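Local coordinates for protein putative nitroreductase (Thermotoga maritima, PDB 1VKW) that is a putative nitroreductase of the FMN-dependent nitroreductase clan and probably acts as an oxidoreductase, at residues 83-86 against 87-91; 144-147 against 148-152; 189-192 against 193-197. All blocks are in the same frame, centred on the assembly; numbering follows the deposited sequence.

Interaction 1 of 3, residues 83-86 against 87-91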
ATOM      1  N   GLN A  83       1.238   3.880  -5.828  1.00 26.54           N
ATOM      2  CA  GLN A  83       2.190   4.764  -5.165  1.00 26.44           C
ATOM      3  C   GLN A  83       1.751   5.100  -3.751  1.00 24.46           C
ATOM      4  O   GLN A  83       2.578   5.161  -2.845  1.00 24.93           O
ATOM      5  CB  GLN A  83       2.406   6.037  -5.985  1.00 26.01           C
ATOM      6  CG  GLN A  83       3.178   5.788  -7.262  1.00 26.38           C
ATOM      7  CD  GLN A  83       3.251   7.006  -8.162  1.00 28.86           C
ATOM      8  OE1 GLN A  83       3.383   8.134  -7.690  1.00 30.16           O
ATOM      9  NE2 GLN A  83       3.166   6.778  -9.466  1.00 34.38           N
ATOM     10  N   GLY A  84       0.452   5.325  -3.578  1.00 25.56           N
ATOM     11  CA  GLY A  84      -0.131   5.668  -2.288  1.00 26.27           C
ATOM     12  C   GLY A  84       0.074   4.599  -1.222  1.00 26.41           C
ATOM     13  O   GLY A  84       0.389   4.915  -0.075  1.00 27.46           O
ATOM     14  N   GLU A  85      -0.090   3.333  -1.590  1.00 27.34           N
ATOM     15  CA  GLU A  85       0.125   2.263  -0.629  1.00 26.55           C
ATOM     16  C   GLU A  85       1.612   2.089  -0.293  1.00 27.31           C
ATOM     17  O   GLU A  85       1.938   1.716   0.829  1.00 25.43           O
ATOM     18  CB  GLU A  85      -0.534   0.962  -1.087  1.00 26.80           C
ATOM     19  CG  GLU A  85      -0.506  -0.170  -0.059  1.00 27.42           C
ATOM     20  CD  GLU A  85      -1.331   0.065   1.202  1.00 25.29           C
ATOM     21  OE1 GLU A  85      -1.969   1.127   1.340  1.00 27.23           O
ATOM     22  OE2 GLU A  85      -1.354  -0.839   2.073  1.00 27.88           O
ATOM     23  N   GLN A  86       2.516   2.397  -1.231  1.00 26.72           N
ATOM     24  CA  GLN A  86       3.942   2.423  -0.912  1.00 26.98           C
ATOM     25  C   GLN A  86       4.232   3.415   0.214  1.00 26.64           C
ATOM     26  O   GLN A  86       5.005   3.125   1.137  1.00 27.93           O
ATOM     27  CB  GLN A  86       4.778   2.752  -2.156  1.00 25.70           C
ATOM     28  CG  GLN A  86       4.917   1.558  -3.101  1.00 28.93           C
ATOM     29  CD  GLN A  86       5.633   1.921  -4.377  1.00 27.71           C
ATOM     30  OE1 GLN A  86       6.857   2.054  -4.384  1.00 28.03           O
ATOM     31  NE2 GLN A  86       4.876   2.104  -5.457  1.00 28.61           N
ATOM     32  N   ILE A  87       3.595   4.579   0.137  1.00 25.84           N
ATOM     33  CA  ILE A  87       3.737   5.612   1.171  1.00 27.05           C
ATOM     34  C   ILE A  87       3.135   5.161   2.511  1.00 25.57           C
ATOM     35  O   ILE A  87       3.752   5.354   3.573  1.00 25.32           O
ATOM     36  CB  ILE A  87       3.103   6.943   0.693  1.00 26.18           C
ATOM     37  CG1 ILE A  87       3.832   7.453  -0.562  1.00 26.58           C
ATOM     38  CG2 ILE A  87       3.154   7.989   1.800  1.00 30.07           C
ATOM     39  CD1 ILE A  87       3.069   8.520  -1.336  1.00 28.81           C
ATOM     40  N   VAL A  88       1.946   4.557   2.454  1.00 25.49           N
ATOM     41  CA  VAL A  88       1.284   3.995   3.646  1.00 26.52           C
ATOM     42  C   VAL A  88       2.192   3.019   4.369  1.00 25.89           C
ATOM     43  O   VAL A  88       2.372   3.099   5.587  1.00 25.36           O
ATOM     44  CB  VAL A  88      -0.043   3.276   3.277  1.00 26.86           C
ATOM     45  CG1 VAL A  88      -0.545   2.390   4.424  1.00 28.66           C
ATOM     46  CG2 VAL A  88      -1.104   4.287   2.908  1.00 28.24           C
ATOM     47  N   LEU A  89       2.772   2.103   3.609  1.00 25.56           N
ATOM     48  CA  LEU A  89       3.637   1.081   4.179  1.00 26.32           C
ATOM     49  C   LEU A  89       4.922   1.666   4.745  1.00 26.08           C
ATOM     50  O   LEU A  89       5.452   1.171   5.738  1.00 26.83           O
ATOM     51  CB  LEU A  89       3.947   0.010   3.123  1.00 27.30           C
ATOM     52  CG  LEU A  89       2.752  -0.875   2.766  1.00 28.65           C
ATOM     53  CD1 LEU A  89       3.122  -1.851   1.653  1.00 27.91           C
ATOM     54  CD2 LEU A  89       2.235  -1.625   4.010  1.00 30.95           C
ATOM     55  N   PHE A  90       5.420   2.722   4.117  1.00 26.77           N
ATOM     56  CA  PHE A  90       6.556   3.441   4.656  1.00 27.70           C
ATOM     57  C   PHE A  90       6.192   4.095   6.001  1.00 28.30           C
ATOM     58  O   PHE A  90       6.944   4.009   6.987  1.00 28.86           O
ATOM     59  CB  PHE A  90       7.046   4.481   3.652  1.00 27.62           C
ATOM     60  CG  PHE A  90       8.092   5.392   4.206  1.00 32.56           C
ATOM     61  CD1 PHE A  90       9.297   4.877   4.672  1.00 33.01           C
ATOM     62  CD2 PHE A  90       7.874   6.764   4.284  1.00 32.45           C
ATOM     63  CE1 PHE A  90      10.270   5.716   5.187  1.00 30.57           C
ATOM     64  CE2 PHE A  90       8.839   7.599   4.802  1.00 31.61           C
ATOM     65  CZ  PHE A  90      10.039   7.073   5.259  1.00 31.15           C
ATOM     66  N   LEU A  91       5.036   4.746   6.038  1.00 27.39           N
ATOM     67  CA  LEU A  91       4.572   5.412   7.251  1.00 27.18           C
ATOM     68  C   LEU A  91       4.324   4.405   8.378  1.00 26.65           C
ATOM     69  O   LEU A  91       4.637   4.687   9.537  1.00 25.01           O
ATOM     70  CB  LEU A  91       3.302   6.222   6.970  1.00 27.85           C
ATOM     71  CG  LEU A  91       3.467   7.504   6.140  1.00 26.34           C
ATOM     72  CD1 LEU A  91       2.104   8.090   5.787  1.00 30.02           C
ATOM     73  CD2 LEU A  91       4.303   8.524   6.876  1.00 30.65           C
TER
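Glu85 and Val88, one turn apart on helix 74-93, make the main side-chain contact between residues 83-86 and 87-91. CG of Glu85 stands anti to the backbone N (chi1 -173°), and a bend at chi2 (66°) folds the carboxylate forward along the helix. OE1 therefore lies 3.5 Å from Val88 CB and within van der Waals range of both its methyls. OE2 comes less close, 4.2 Å from Leu89 CD2. Both carboxylate oxygens of this buried acid have partners beyond the two segments: OE1 is hydrogen-bonded to Trp100 NE1 and OE2 to His189 NE2. Shortened to an alanine here, the side chain would no longer reach Trp100 or His189, which is likely to leave both without their carboxylate partner and open a gap beside Val88.

The backbone holds regular alpha-helical i to i+4 bonds. Ile87 N reaches Gln83 O at 3.2 Å, and Leu89 N reaches Glu85 O at 2.9 Å with a fairly straight N-H...O angle of 163°. Side-chain carbons pack against the carbonyl oxygens of the preceding turn: Leu89 CG sits 3.3 Å from Glu85 O, Val88 CG2 is 3.4 Å from Gly84 O, and Ile87 CG1 rests on Gln83 O.

The helix runs close to the centre of the chain with different neighbours round its girth. Ile87 and Leu91 pack on Ile66 of strand 64-67, Val88 on Thr98 and Trp100 of strand 97-101, and Glu85 and Leu89 on helix 180-198.

Interaction 2 of 3, residues 144-147 against 148-152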
ATOM      1  N   GLU A 144       6.438 -19.583  -2.119  1.00 34.23           N
ATOM      2  CA  GLU A 144       6.686 -18.144  -2.261  1.00 34.16           C
ATOM      3  C   GLU A 144       5.378 -17.445  -2.638  1.00 31.99           C
ATOM      4  O   GLU A 144       5.103 -16.335  -2.189  1.00 29.97           O
ATOM      5  CB  GLU A 144       7.750 -17.828  -3.324  1.00 33.57           C
ATOM      6  CG  GLU A 144       9.144 -18.347  -3.032  1.00 35.66           C
ATOM      7  CD  GLU A 144       9.354 -19.785  -3.471  1.00 43.27           C
ATOM      8  OE1 GLU A 144       8.360 -20.472  -3.820  1.00 40.49           O
ATOM      9  OE2 GLU A 144      10.521 -20.227  -3.456  1.00 44.89           O
ATOM     10  N   ILE A 145       4.565 -18.104  -3.458  1.00 31.58           N
ATOM     11  CA  ILE A 145       3.372 -17.453  -3.994  1.00 30.44           C
ATOM     12  C   ILE A 145       2.267 -17.395  -2.940  1.00 29.56           C
ATOM     13  O   ILE A 145       1.555 -16.389  -2.837  1.00 28.72           O
ATOM     14  CB  ILE A 145       2.890 -18.137  -5.282  1.00 30.58           C
ATOM     15  CG1 ILE A 145       4.063 -18.378  -6.246  1.00 32.77           C
ATOM     16  CG2 ILE A 145       1.816 -17.305  -5.948  1.00 31.36           C
ATOM     17  CD1 ILE A 145       4.919 -17.136  -6.553  1.00 37.42           C
ATOM     18  N   VAL A 146       2.137 -18.462  -2.151  1.00 28.72           N
ATOM     19  CA  VAL A 146       1.215 -18.456  -1.020  1.00 28.29           C
ATOM     20  C   VAL A 146       1.508 -17.206  -0.171  1.00 28.02           C
ATOM     21  O   VAL A 146       0.598 -16.434   0.141  1.00 28.07           O
ATOM     22  CB  VAL A 146       1.328 -19.727  -0.170  1.00 27.55           C
ATOM     23  CG1 VAL A 146       0.414 -19.648   1.028  1.00 31.88           C
ATOM     24  CG2 VAL A 146       0.985 -20.975  -1.007  1.00 32.13           C
ATOM     25  N   LYS A 147       2.781 -16.972   0.132  1.00 28.00           N
ATOM     26  CA  LYS A 147       3.156 -15.819   0.953  1.00 30.04           C
ATOM     27  C   LYS A 147       2.762 -14.486   0.308  1.00 28.10           C
ATOM     28  O   LYS A 147       2.186 -13.615   0.971  1.00 29.34           O
ATOM     29  CB  LYS A 147       4.657 -15.826   1.243  1.00 28.60           C
ATOM     30  CG  LYS A 147       5.082 -14.810   2.298  1.00 33.41           C
ATOM     31  CD  LYS A 147       6.529 -15.042   2.723  1.00 37.89           C
ATOM     32  CE  LYS A 147       6.829 -14.427   4.099  1.00 43.72           C
ATOM     33  NZ  LYS A 147       8.222 -14.707   4.526  1.00 42.85           N
ATOM     34  N   ILE A 148       3.060 -14.320  -0.980  1.00 26.07           N
ATOM     35  CA  ILE A 148       2.709 -13.072  -1.684  1.00 27.09           C
ATOM     36  C   ILE A 148       1.197 -12.855  -1.689  1.00 26.83           C
ATOM     37  O   ILE A 148       0.742 -11.743  -1.459  1.00 27.10           O
ATOM     38  CB  ILE A 148       3.252 -13.056  -3.126  1.00 24.98           C
ATOM     39  CG1 ILE A 148       4.783 -12.982  -3.122  1.00 26.64           C
ATOM     40  CG2 ILE A 148       2.695 -11.878  -3.878  1.00 29.37           C
ATOM     41  CD1 ILE A 148       5.402 -13.421  -4.413  1.00 29.64           C
ATOM     42  N   VAL A 149       0.422 -13.910  -1.936  1.00 28.73           N
ATOM     43  CA  VAL A 149      -1.031 -13.784  -1.965  1.00 28.92           C
ATOM     44  C   VAL A 149      -1.593 -13.397  -0.598  1.00 28.79           C
ATOM     45  O   VAL A 149      -2.494 -12.548  -0.506  1.00 30.25           O
ATOM     46  CB  VAL A 149      -1.725 -15.065  -2.482  1.00 27.41           C
ATOM     47  CG1 VAL A 149      -3.249 -14.919  -2.391  1.00 31.40           C
ATOM     48  CG2 VAL A 149      -1.368 -15.298  -3.947  1.00 32.07           C
ATOM     49  N   GLU A 150      -1.075 -14.031   0.451  1.00 28.28           N
ATOM     50  CA  GLU A 150      -1.486 -13.723   1.811  1.00 29.80           C
ATOM     51  C   GLU A 150      -1.217 -12.260   2.141  1.00 28.16           C
ATOM     52  O   GLU A 150      -2.047 -11.585   2.746  1.00 26.88           O
ATOM     53  CB  GLU A 150      -0.760 -14.634   2.813  1.00 31.81           C
ATOM     54  CG  GLU A 150      -1.238 -16.080   2.788  1.00 31.37           C
ATOM     55  CD  GLU A 150      -0.329 -17.057   3.518  1.00 34.16           C
ATOM     56  OE1 GLU A 150       0.658 -16.633   4.163  1.00 39.93           O
ATOM     57  OE2 GLU A 150      -0.618 -18.280   3.456  1.00 39.70           O
HETATM   58  N   MSE A 151      -0.053 -11.766   1.739  1.00 29.11           N
HETATM   59  CA  MSE A 151       0.321 -10.365   2.002  1.00 28.07           C
HETATM   60  C   MSE A 151      -0.506  -9.386   1.174  1.00 29.09           C
HETATM   61  O   MSE A 151      -0.795  -8.278   1.628  1.00 28.23           O
HETATM   62  CB  MSE A 151       1.802 -10.140   1.708  1.00 28.12           C
HETATM   63  CG  MSE A 151       2.736 -10.880   2.617  1.00 31.11           C
HETATM   64 SE   MSE A 151       2.545 -10.358   4.501  1.00 43.56          SE
HETATM   65  CE  MSE A 151       1.291 -11.826   5.073  1.00 44.84           C
ATOM     66  N   THR A 152      -0.871  -9.794  -0.039  1.00 29.57           N
ATOM     67  CA  THR A 152      -1.724  -8.998  -0.914  1.00 30.59           C
ATOM     68  C   THR A 152      -3.147  -8.840  -0.346  1.00 30.69           C
ATOM     69  O   THR A 152      -3.705  -7.741  -0.403  1.00 28.98           O
ATOM     70  CB  THR A 152      -1.776  -9.642  -2.335  1.00 31.87           C
ATOM     71  OG1 THR A 152      -0.454  -9.692  -2.893  1.00 28.84           O
ATOM     72  CG2 THR A 152      -2.583  -8.801  -3.314  1.00 31.50           C
TER
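Glu150 leans back over Val146, one turn earlier in helix 143-153, and its side chain traces the contact atom by atom. CB starts 3.5 Å from Val146 O. A chi1 of -72° swings CG to the amide side of its own backbone, toward the preceding turn, and CG comes to 3.2 Å from the same oxygen. Beyond CG the chain is extended, which carries CD over to CG1 of Val146. At the tip the two oxygens part: OE2 is modelled 3.0 Å from Val146 CG1, tight for oxygen against a methyl and so doubtful in detail, whereas OE1 stays about equally far from Val146 O (4.0 Å) and Lys147 CA.

The helix is amphipathic. Glu150 and Lys147 are exposed, while Ile145, Ile148 and Val149 form the buried side, which packs on Leu173 of strand 172-176. On that side, methyl meets methyl at one-turn spacing: Ile145 CD1 is 4.3 Å from Ile148 CD1, and Ile145 CG2 lies equally far from Val149 CG2. Ile148 also touches Thr193 and Ile197 of helix 180-198.

Regular i to i+4 backbone bonds run beneath, with Glu150 N 2.9 Å from Val146 O. Ile148 O accepts twice, from Thr152 N and from the hydroxyl OG1 of Thr152 at 2.8 Å. These two donors arrive from opposite faces of the carbonyl plane, OG1 standing well above it.

Interaction 3 of 3, residues 189-192 against 193-197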
ATOM      1  N   HIS A 189       1.404  -4.328  -2.726  1.00 26.86           N
ATOM      2  CA  HIS A 189       1.767  -5.409  -1.799  1.00 26.84           C
ATOM      3  C   HIS A 189       2.423  -6.579  -2.505  1.00 26.17           C
ATOM      4  O   HIS A 189       3.398  -7.139  -2.011  1.00 26.78           O
ATOM      5  CB  HIS A 189       0.543  -5.908  -1.011  1.00 27.14           C
ATOM      6  CG  HIS A 189       0.040  -4.936   0.012  1.00 27.70           C
ATOM      7  ND1 HIS A 189      -0.433  -5.333   1.246  1.00 27.38           N
ATOM      8  CD2 HIS A 189      -0.058  -3.587  -0.012  1.00 31.38           C
ATOM      9  CE1 HIS A 189      -0.808  -4.265   1.933  1.00 28.26           C
ATOM     10  NE2 HIS A 189      -0.599  -3.194   1.190  1.00 28.13           N
ATOM     11  N   ALA A 190       1.872  -6.975  -3.653  1.00 26.55           N
ATOM     12  CA  ALA A 190       2.415  -8.099  -4.403  1.00 27.09           C
ATOM     13  C   ALA A 190       3.801  -7.747  -4.945  1.00 27.81           C
ATOM     14  O   ALA A 190       4.733  -8.533  -4.860  1.00 28.09           O
ATOM     15  CB  ALA A 190       1.491  -8.480  -5.516  1.00 26.06           C
ATOM     16  N   TYR A 191       3.923  -6.548  -5.493  1.00 29.51           N
ATOM     17  CA  TYR A 191       5.196  -6.063  -6.004  1.00 29.03           C
ATOM     18  C   TYR A 191       6.289  -6.019  -4.927  1.00 28.13           C
ATOM     19  O   TYR A 191       7.374  -6.557  -5.105  1.00 27.63           O
ATOM     20  CB  TYR A 191       5.013  -4.684  -6.638  1.00 29.65           C
ATOM     21  CG  TYR A 191       6.328  -4.023  -6.925  1.00 31.21           C
ATOM     22  CD1 TYR A 191       7.016  -4.275  -8.110  1.00 33.55           C
ATOM     23  CD2 TYR A 191       6.903  -3.161  -5.996  1.00 37.17           C
ATOM     24  CE1 TYR A 191       8.247  -3.669  -8.367  1.00 38.47           C
ATOM     25  CE2 TYR A 191       8.136  -2.559  -6.232  1.00 41.41           C
ATOM     26  CZ  TYR A 191       8.801  -2.814  -7.418  1.00 39.52           C
ATOM     27  OH  TYR A 191      10.012  -2.202  -7.638  1.00 42.32           O
ATOM     28  N   LEU A 192       5.988  -5.384  -3.802  1.00 28.27           N
ATOM     29  CA  LEU A 192       6.963  -5.231  -2.722  1.00 28.66           C
ATOM     30  C   LEU A 192       7.370  -6.562  -2.066  1.00 27.22           C
ATOM     31  O   LEU A 192       8.531  -6.752  -1.721  1.00 25.49           O
ATOM     32  CB  LEU A 192       6.445  -4.228  -1.677  1.00 29.31           C
ATOM     33  CG  LEU A 192       6.339  -2.763  -2.135  1.00 26.70           C
ATOM     34  CD1 LEU A 192       5.593  -1.922  -1.109  1.00 31.32           C
ATOM     35  CD2 LEU A 192       7.701  -2.149  -2.430  1.00 29.95           C
ATOM     36  N   THR A 193       6.433  -7.489  -1.894  1.00 26.98           N
ATOM     37  CA  THR A 193       6.775  -8.784  -1.294  1.00 27.31           C
ATOM     38  C   THR A 193       7.539  -9.668  -2.275  1.00 27.03           C
ATOM     39  O   THR A 193       8.512 -10.338  -1.897  1.00 25.95           O
ATOM     40  CB  THR A 193       5.535  -9.509  -0.765  1.00 29.19           C
ATOM     41  OG1 THR A 193       4.567  -9.636  -1.805  1.00 35.30           O
ATOM     42  CG2 THR A 193       4.838  -8.684   0.317  1.00 27.92           C
ATOM     43  N   ALA A 194       7.139  -9.636  -3.547  1.00 28.09           N
ATOM     44  CA  ALA A 194       7.860 -10.383  -4.584  1.00 28.17           C
ATOM     45  C   ALA A 194       9.304  -9.887  -4.747  1.00 29.67           C
ATOM     46  O   ALA A 194      10.225 -10.679  -4.959  1.00 29.88           O
ATOM     47  CB  ALA A 194       7.109 -10.302  -5.914  1.00 28.04           C
ATOM     48  N   ARG A 195       9.488  -8.575  -4.632  1.00 30.03           N
ATOM     49  CA  ARG A 195      10.800  -7.952  -4.719  1.00 32.79           C
ATOM     50  C   ARG A 195      11.707  -8.462  -3.600  1.00 32.98           C
ATOM     51  O   ARG A 195      12.866  -8.813  -3.840  1.00 30.49           O
ATOM     52  CB  ARG A 195      10.664  -6.426  -4.639  1.00 32.08           C
ATOM     53  CG  ARG A 195      11.946  -5.657  -4.887  1.00 39.35           C
ATOM     54  CD  ARG A 195      11.750  -4.142  -4.901  1.00 39.00           C
ATOM     55  NE  ARG A 195      11.557  -3.613  -3.555  1.00 46.70           N
ATOM     56  CZ  ARG A 195      11.301  -2.340  -3.268  1.00 48.95           C
ATOM     57  NH1 ARG A 195      11.195  -1.432  -4.235  1.00 48.76           N
ATOM     58  NH2 ARG A 195      11.148  -1.972  -2.000  1.00 47.65           N
ATOM     59  N   GLU A 196      11.156  -8.503  -2.388  1.00 33.57           N
ATOM     60  CA  GLU A 196      11.842  -9.061  -1.221  1.00 33.50           C
ATOM     61  C   GLU A 196      12.148 -10.556  -1.371  1.00 32.60           C
ATOM     62  O   GLU A 196      13.274 -10.988  -1.104  1.00 34.33           O
ATOM     63  CB  GLU A 196      11.000  -8.824   0.041  1.00 33.50           C
ATOM     64  CG  GLU A 196      11.575  -9.412   1.321  1.00 35.66           C
ATOM     65  CD  GLU A 196      12.916  -8.815   1.706  1.00 43.95           C
ATOM     66  OE1 GLU A 196      13.153  -7.625   1.405  1.00 45.70           O
ATOM     67  OE2 GLU A 196      13.735  -9.536   2.318  1.00 48.69           O
ATOM     68  N   ILE A 197      11.155 -11.341  -1.780  1.00 31.79           N
ATOM     69  CA  ILE A 197      11.304 -12.789  -1.873  1.00 32.90           C
ATOM     70  C   ILE A 197      12.332 -13.198  -2.921  1.00 34.37           C
ATOM     71  O   ILE A 197      13.222 -13.991  -2.634  1.00 31.85           O
ATOM     72  CB  ILE A 197       9.946 -13.471  -2.142  1.00 33.95           C
ATOM     73  CG1 ILE A 197       9.099 -13.414  -0.871  1.00 34.81           C
ATOM     74  CG2 ILE A 197      10.137 -14.946  -2.561  1.00 36.05           C
ATOM     75  CD1 ILE A 197       7.669 -13.815  -1.056  1.00 32.32           C
TER
HETATM   76  O   HOH W   1      10.233  -4.878  -0.768  1.00 29.25           O
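Arg195 spreads its guanidinium beside two residues of the preceding turn of helix 180-198, Leu192 and Tyr191, in the i to i+3 and i to i+4 spacing of an alpha-helix. With Leu192 it lies side by side, both side chains pointing the same way. CD2 of Leu192 rests over one face of the guanidinium, 3.4 Å above the plane and shifted toward its rim, with NH2 the nearest atom at 3.5 Å.

Tyr191 meets the arginine otherwise. The two side chains slant past one another, with ring and guanidinium planes 70° apart, and NH1 approaches the hydroxyl end of the ring at an oblique angle, 3.7 Å from Tyr191 OH. The Arg195 chain bends only at chi3 (75°), which turns the guanidinium toward Leu192 CD2, while CD stays beside Tyr191 OH. Tyr191 OH is hydrogen-bonded to Glu201, whose side chain also touches Arg195.

On another side of the helix, Thr193 faces helix 143-153 and helix 15-21. Its OG1 is tucked against its own backbone (chi1 55°), from where it turns back to donate to His189 O at 2.8 Å. That carbonyl also accepts the helical bond from Thr193 N, so one residue grips it twice and the buried hydroxyl is satisfied within its own helix. A water bridges the arginine to the backbone, donating to Leu192 O at 2.7 Å and accepting from Arg195 NH2 at 3.3 Å.

Helix 180-198, which carries interaction 3, lies against the helices of both other contacts. His189 joins all three: its NE2 is 2.6 Å from Glu85 OE2 of interaction 1, and its ND1 is 3.0 Å from Met151 O of interaction 2, both probable hydrogen bonds. Leu89 CD1 packs on Leu192 CD1 at 3.7 Å between interactions 1 and 3. Toward interaction 2 the packing includes Ile148 CG2 against Thr193 OG1 and Thr152 OG1 against Ala190 CB. The centres of interactions 2 and 3 are about 9 Å apart, while interactions 1 and 2 do not touch, their nearest atoms being about 7 Å apart.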